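Local coordinates for protein rhamnosidase B (Bacillus sp., PDB 2OKX) that hydrolyses terminal alpha-L-rhamnose residues from rhamnosides, as a bacterial alpha-L-rhamnosidase of glycoside hydrolase family 78, at residues Thr461-Tyr466 / Tyr488-Gly493; Ser538-Asp543 / Trp900-Val905. One frame throughout, in Å; residues are numbered along the deposited sequence.

Interaction 1 of 2, residues Thr461-Tyr466 / Tyr488-Gly493; sequences TIIDAY and YICREG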
loop_
_atom_site.group_PDB
_atom_site.type_symbol
_atom_site.label_atom_id
_atom_site.label_comp_id
_atom_site.label_asym_id
_atom_site.label_seq_id
_atom_site.Cartn_x
_atom_site.Cartn_y
_atom_site.Cartn_z
ATOM N N THR A 461 22.622 -10.737 -20.333
ATOM C CA THR A 461 22.676 -9.376 -19.813
ATOM C C THR A 461 21.643 -9.221 -18.697
ATOM O O THR A 461 20.493 -9.649 -18.831
ATOM C CB THR A 461 22.391 -8.332 -20.919
ATOM O OG1 THR A 461 23.411 -8.408 -21.924
ATOM C CG2 THR A 461 22.371 -6.924 -20.335
ATOM N N ILE A 462 22.067 -8.628 -17.588
ATOM C CA ILE A 462 21.176 -8.415 -16.451
ATOM C C ILE A 462 20.537 -7.028 -16.494
ATOM O O ILE A 462 21.229 -6.022 -16.657
ATOM C CB ILE A 462 21.935 -8.541 -15.116
ATOM C CG1 ILE A 462 22.423 -9.979 -14.923
ATOM C CG2 ILE A 462 21.032 -8.117 -13.956
ATOM C CD1 ILE A 462 23.355 -10.143 -13.724
ATOM N N ILE A 463 19.216 -6.985 -16.350
ATOM C CA ILE A 463 18.479 -5.727 -16.334
ATOM C C ILE A 463 17.799 -5.608 -14.966
ATOM O O ILE A 463 16.812 -6.298 -14.695
ATOM C CB ILE A 463 17.396 -5.682 -17.440
ATOM C CG1 ILE A 463 18.031 -5.922 -18.816
ATOM C CG2 ILE A 463 16.696 -4.322 -17.430
ATOM C CD1 ILE A 463 19.066 -4.865 -19.223
ATOM N N ASP A 464 18.342 -4.746 -14.108
ATOM C CA ASP A 464 17.803 -4.528 -12.767
ATOM C C ASP A 464 16.950 -3.264 -12.701
ATOM O O ASP A 464 17.337 -2.213 -13.220
ATOM C CB ASP A 464 18.940 -4.405 -11.752
ATOM C CG ASP A 464 19.552 -5.746 -11.388
ATOM O OD1 ASP A 464 20.548 -5.753 -10.639
ATOM O OD2 ASP A 464 19.031 -6.786 -11.840
ATOM N N ALA A 465 15.793 -3.374 -12.056
ATOM C CA ALA A 465 14.882 -2.247 -11.915
ATOM C C ALA A 465 14.577 -2.036 -10.440
ATOM O O ALA A 465 14.288 -2.987 -9.716
ATOM C CB ALA A 465 13.597 -2.514 -12.682
ATOM N N TYR A 466 14.652 -0.783 -10.002
ATOM C CA TYR A 466 14.398 -0.424 -8.611
ATOM C C TYR A 466 13.757 0.966 -8.562
ATOM O O TYR A 466 14.339 1.941 -9.027
ATOM C CB TYR A 466 15.724 -0.447 -7.845
ATOM C CG TYR A 466 15.704 0.196 -6.477
ATOM C CD1 TYR A 466 14.691 -0.085 -5.556
ATOM C CD2 TYR A 466 16.731 1.056 -6.085
ATOM C CE1 TYR A 466 14.705 0.475 -4.274
ATOM C CE2 TYR A 466 16.757 1.614 -4.812
ATOM C CZ TYR A 466 15.744 1.319 -3.912
ATOM O OH TYR A 466 15.802 1.843 -2.642
ATOM N N TYR A 488 15.736 -8.949 -14.556
ATOM C CA TYR A 488 15.406 -9.607 -15.807
ATOM C C TYR A 488 16.729 -9.955 -16.472
ATOM O O TYR A 488 17.588 -9.089 -16.651
ATOM C CB TYR A 488 14.612 -8.652 -16.701
ATOM C CG TYR A 488 14.261 -9.209 -18.062
ATOM C CD1 TYR A 488 13.061 -9.889 -18.272
ATOM C CD2 TYR A 488 15.132 -9.054 -19.141
ATOM C CE1 TYR A 488 12.734 -10.394 -19.529
ATOM C CE2 TYR A 488 14.818 -9.558 -20.401
ATOM C CZ TYR A 488 13.620 -10.224 -20.587
ATOM O OH TYR A 488 13.311 -10.716 -21.834
ATOM N N ILE A 489 16.900 -11.228 -16.809
ATOM C CA ILE A 489 18.118 -11.688 -17.464
ATOM C C ILE A 489 17.751 -11.932 -18.922
ATOM O O ILE A 489 16.855 -12.716 -19.229
ATOM C CB ILE A 489 18.643 -12.981 -16.815
ATOM C CG1 ILE A 489 18.796 -12.768 -15.306
ATOM C CG2 ILE A 489 19.994 -13.350 -17.416
ATOM C CD1 ILE A 489 19.043 -14.036 -14.519
ATOM N N CYS A 490 18.459 -11.247 -19.808
ATOM C CA CYS A 490 18.201 -11.300 -21.243
ATOM C C CYS A 490 18.500 -12.559 -22.035
ATOM O O CYS A 490 19.466 -13.271 -21.770
ATOM C CB CYS A 490 18.941 -10.157 -21.928
ATOM S SG CYS A 490 18.419 -8.527 -21.386
ATOM N N ARG A 491 17.646 -12.811 -23.019
ATOM C CA ARG A 491 17.846 -13.918 -23.936
ATOM C C ARG A 491 18.568 -13.158 -25.044
ATOM O O ARG A 491 18.726 -11.940 -24.946
ATOM C CB ARG A 491 16.515 -14.476 -24.450
ATOM C CG ARG A 491 15.703 -13.518 -25.313
ATOM C CD ARG A 491 14.639 -14.278 -26.093
ATOM N NE ARG A 491 13.726 -14.981 -25.196
ATOM C CZ ARG A 491 12.664 -14.422 -24.626
ATOM N NH1 ARG A 491 12.370 -13.149 -24.870
ATOM N NH2 ARG A 491 11.908 -15.128 -23.793
ATOM N N GLU A 492 18.999 -13.845 -26.092
ATOM C CA GLU A 492 19.714 -13.169 -27.166
ATOM C C GLU A 492 18.799 -12.347 -28.077
ATOM O O GLU A 492 17.729 -12.803 -28.464
ATOM C CB GLU A 492 20.473 -14.202 -28.003
ATOM C CG GLU A 492 21.386 -13.612 -29.059
ATOM C CD GLU A 492 22.517 -12.801 -28.466
ATOM O OE1 GLU A 492 23.128 -13.256 -27.477
ATOM O OE2 GLU A 492 22.806 -11.711 -28.997
ATOM N N GLY A 493 19.223 -11.127 -28.403
ATOM C CA GLY A 493 18.447 -10.288 -29.303
ATOM C C GLY A 493 17.463 -9.296 -28.712
ATOM O O GLY A 493 17.601 -8.860 -27.567
#
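The Y488 ring presents its edge to this contact: I463 CG1 and C490 SG both lie near the ring plane, while F453 meets the ring edge-to-face and Y497 meets it with the planes at about 40°. Y488 OH is hydrogen-bonded to Q495. Beside this edge C490 SG rests 3.7 Å from I463 CG1, and CB of I463 is 4.1 Å from CB of Y488. T461 closes the row, its CB 4.0 Å from C490 SG, while T461 OG1 is hydrogen-bonded to P458 O.

The backbones pair antiparallel. I463 and Y488 form a hydrogen-bonded pair: I463 N donates to Y488 O at 2.7 Å, and Y488 N returns a bond to I463 O at 2.9 Å. One step on, I462 and I489 are a non-hydrogen-bonded pair, their side chains on the face opposite I463 and Y488. Past the end of the strand, C490 N reaches T461 O at 2.8 Å, almost perfectly straight at 178°. Both segments lie within the family's concanavalin-like domain, and the ladder joins 462-472 and 485-489 as antiparallel neighbours in a mixed beta-sheet to which other parts of the chain contribute strands, with 507-513 along the other edge of 462-472.

Interaction 2 of 2, residues Ser538-Asp543 / Trp900-Val905; sequences SFRCSD and WAEGVV. With GOL (glycerol), chain I.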
loop_
_atom_site.group_PDB
_atom_site.type_symbol
_atom_site.label_atom_id
_atom_site.label_comp_id
_atom_site.label_asym_id
_atom_site.label_seq_id
_atom_site.Cartn_x
_atom_site.Cartn_y
_atom_site.Cartn_z
ATOM N N SER A 538 -12.855 19.865 -10.303
ATOM C CA SER A 538 -11.765 20.815 -10.479
ATOM C C SER A 538 -11.804 21.969 -9.494
ATOM O O SER A 538 -12.821 22.225 -8.838
ATOM C CB SER A 538 -11.756 21.376 -11.911
ATOM O OG SER A 538 -12.920 22.135 -12.189
ATOM N N PHE A 539 -10.668 22.652 -9.396
ATOM C CA PHE A 539 -10.528 23.816 -8.538
ATOM C C PHE A 539 -9.307 24.624 -8.946
ATOM O O PHE A 539 -8.228 24.069 -9.143
ATOM C CB PHE A 539 -10.369 23.421 -7.069
ATOM C CG PHE A 539 -10.109 24.598 -6.163
ATOM C CD1 PHE A 539 -11.165 25.311 -5.602
ATOM C CD2 PHE A 539 -8.803 25.041 -5.934
ATOM C CE1 PHE A 539 -10.925 26.450 -4.831
ATOM C CE2 PHE A 539 -8.554 26.176 -5.170
ATOM C CZ PHE A 539 -9.615 26.885 -4.617
ATOM N N ARG A 540 -9.493 25.932 -9.088
ATOM C CA ARG A 540 -8.399 26.852 -9.406
ATOM C C ARG A 540 -8.753 28.177 -8.756
ATOM O O ARG A 540 -9.930 28.531 -8.675
ATOM C CB ARG A 540 -8.243 27.076 -10.915
ATOM C CG ARG A 540 -7.838 25.855 -11.711
ATOM C CD ARG A 540 -7.585 26.212 -13.177
ATOM N NE ARG A 540 -8.554 27.182 -13.689
ATOM C CZ ARG A 540 -8.286 28.474 -13.872
ATOM N NH1 ARG A 540 -9.215 29.295 -14.335
ATOM N NH2 ARG A 540 -7.076 28.942 -13.606
ATOM N N CYS A 541 -7.746 28.908 -8.289
ATOM C CA CYS A 541 -7.995 30.194 -7.668
ATOM C C CYS A 541 -6.830 31.147 -7.915
ATOM O O CYS A 541 -5.837 30.777 -8.548
ATOM C CB CYS A 541 -8.246 30.024 -6.165
ATOM S SG CYS A 541 -6.810 29.549 -5.184
ATOM N N SER A 542 -6.958 32.372 -7.415
ATOM C CA SER A 542 -5.931 33.393 -7.602
ATOM C C SER A 542 -4.592 33.061 -6.938
ATOM O O SER A 542 -3.573 33.679 -7.241
ATOM C CB SER A 542 -6.443 34.736 -7.069
ATOM O OG SER A 542 -6.732 34.654 -5.685
ATOM N N ASP A 543 -4.596 32.090 -6.037
ATOM C CA ASP A 543 -3.386 31.699 -5.324
ATOM C C ASP A 543 -2.770 30.458 -5.986
ATOM O O ASP A 543 -3.260 29.345 -5.816
ATOM C CB ASP A 543 -3.729 31.400 -3.861
ATOM C CG ASP A 543 -2.498 31.148 -3.005
ATOM O OD1 ASP A 543 -1.515 30.578 -3.519
ATOM O OD2 ASP A 543 -2.520 31.503 -1.808
ATOM N N TRP A 900 -10.314 35.519 -6.706
ATOM C CA TRP A 900 -11.205 34.724 -7.549
ATOM C C TRP A 900 -10.957 33.240 -7.338
ATOM O O TRP A 900 -9.918 32.840 -6.817
ATOM C CB TRP A 900 -11.037 35.060 -9.041
ATOM C CG TRP A 900 -9.666 34.779 -9.616
ATOM C CD1 TRP A 900 -8.613 35.646 -9.687
ATOM C CD2 TRP A 900 -9.199 33.537 -10.170
ATOM N NE1 TRP A 900 -7.520 35.025 -10.248
ATOM C CE2 TRP A 900 -7.850 33.730 -10.552
ATOM C CE3 TRP A 900 -9.788 32.283 -10.376
ATOM C CZ2 TRP A 900 -7.079 32.714 -11.130
ATOM C CZ3 TRP A 900 -9.017 31.265 -10.954
ATOM C CH2 TRP A 900 -7.680 31.490 -11.322
ATOM N N ALA A 901 -11.937 32.432 -7.725
ATOM C CA ALA A 901 -11.837 30.980 -7.620
ATOM C C ALA A 901 -12.932 30.371 -8.475
ATOM O O ALA A 901 -13.954 31.010 -8.748
ATOM C CB ALA A 901 -11.991 30.530 -6.176
ATOM N N GLU A 902 -12.716 29.141 -8.912
ATOM C CA GLU A 902 -13.708 28.455 -9.722
ATOM C C GLU A 902 -13.446 26.959 -9.659
ATOM O O GLU A 902 -12.322 26.524 -9.415
ATOM C CB GLU A 902 -13.661 28.964 -11.163
ATOM C CG GLU A 902 -12.296 28.874 -11.812
ATOM C CD GLU A 902 -12.143 29.859 -12.949
ATOM O OE1 GLU A 902 -11.772 29.427 -14.060
ATOM O OE2 GLU A 902 -12.391 31.069 -12.729
ATOM N N GLY A 903 -14.490 26.169 -9.859
ATOM C CA GLY A 903 -14.314 24.737 -9.795
ATOM C C GLY A 903 -15.580 24.018 -10.186
ATOM O O GLY A 903 -16.596 24.646 -10.503
ATOM N N VAL A 904 -15.508 22.696 -10.141
ATOM C CA VAL A 904 -16.612 21.835 -10.512
ATOM C C VAL A 904 -16.629 20.642 -9.570
ATOM O O VAL A 904 -15.585 20.051 -9.286
ATOM C CB VAL A 904 -16.425 21.321 -11.957
ATOM C CG1 VAL A 904 -17.583 20.400 -12.351
ATOM C CG2 VAL A 904 -16.315 22.506 -12.913
ATOM N N VAL A 905 -17.815 20.308 -9.074
ATOM C CA VAL A 905 -17.987 19.169 -8.184
ATOM C C VAL A 905 -18.938 18.220 -8.904
ATOM O O VAL A 905 -20.049 18.603 -9.271
ATOM C CB VAL A 905 -18.610 19.591 -6.831
ATOM C CG1 VAL A 905 -18.807 18.373 -5.935
ATOM C CG2 VAL A 905 -17.709 20.607 -6.142
HETATM C C1 GOL I . -4.526 35.526 -11.403
HETATM O O1 GOL I . -5.138 36.657 -11.152
HETATM C C2 GOL I . -3.269 35.401 -10.533
HETATM O O2 GOL I . -3.607 35.475 -9.144
HETATM C C3 GOL I . -2.574 34.072 -10.834
HETATM O O3 GOL I . -1.407 33.940 -10.019
HETATM O O HOH W 1 -11.109 26.978 -14.516
#
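W900 lays its indole over the backbone of C541 and S542. The S542 N sits 3.5 Å above the ring plane, over its centre, and S542 CB makes a CH-pi contact on the same face, 3.7 Å from the centroid of the five-membered ring. At the ring edge NE1 donates to O1 of a glycerol, probably from the crystallisation liquor, whose O2 bonds to S542 O.

R540 comes next, its NH2 3.5 Å from W900 CH2 near the ring plane, with the guanidinium turned 45° from the indole and W900 CZ3 over one of its faces. It runs side by side with E902, and R540 NH1 makes a salt bridge to E902 OE1 at 2.6 Å, meeting that oxygen from above the carboxylate plane. A water links R540 NE to the same OE1 and is likely to help fix the rotation of the guanidinium. An alanine in place of W900 would probably bare the backbone at C541 and S542, leave that face of the R540 guanidinium without its ring neighbour and take the NE1 donor from the glycerol.

Beneath these side chains, R540 and E902 form a hydrogen-bonded antiparallel pair, both N-H...O bonds at 2.9 Å. G903 lies against F539, where a side chain would clash with S538 O. Strand 538-541 is the outermost strand of its sheet; 900-906 is flanked beyond by 912-921, while F539 and C541 face helix 544-559, which D543 caps at its N-terminus.

In the fold
Interactions 1 and 2 are both antiparallel strand pairings, but they belong to separate parts of the chain: their centres are 47 Å apart and their nearest atoms about 32 Å, with no touch. They follow each other in series. Interaction 1 is local, with 21 residues between its segments, and stays within the concanavalin-like domain. Interaction 2 spans 356 residues, many of them helical, and pairs a strand of the six-hairpin glycosidase domain with one of the C-terminal domain. In family 78 that helical domain probably carries the active site, and interaction 2 joins it to the C-terminal beta domain, whereas 461-466 and 488-493 lie in the concanavalin-like beta domain, probably apart from the catalytic site.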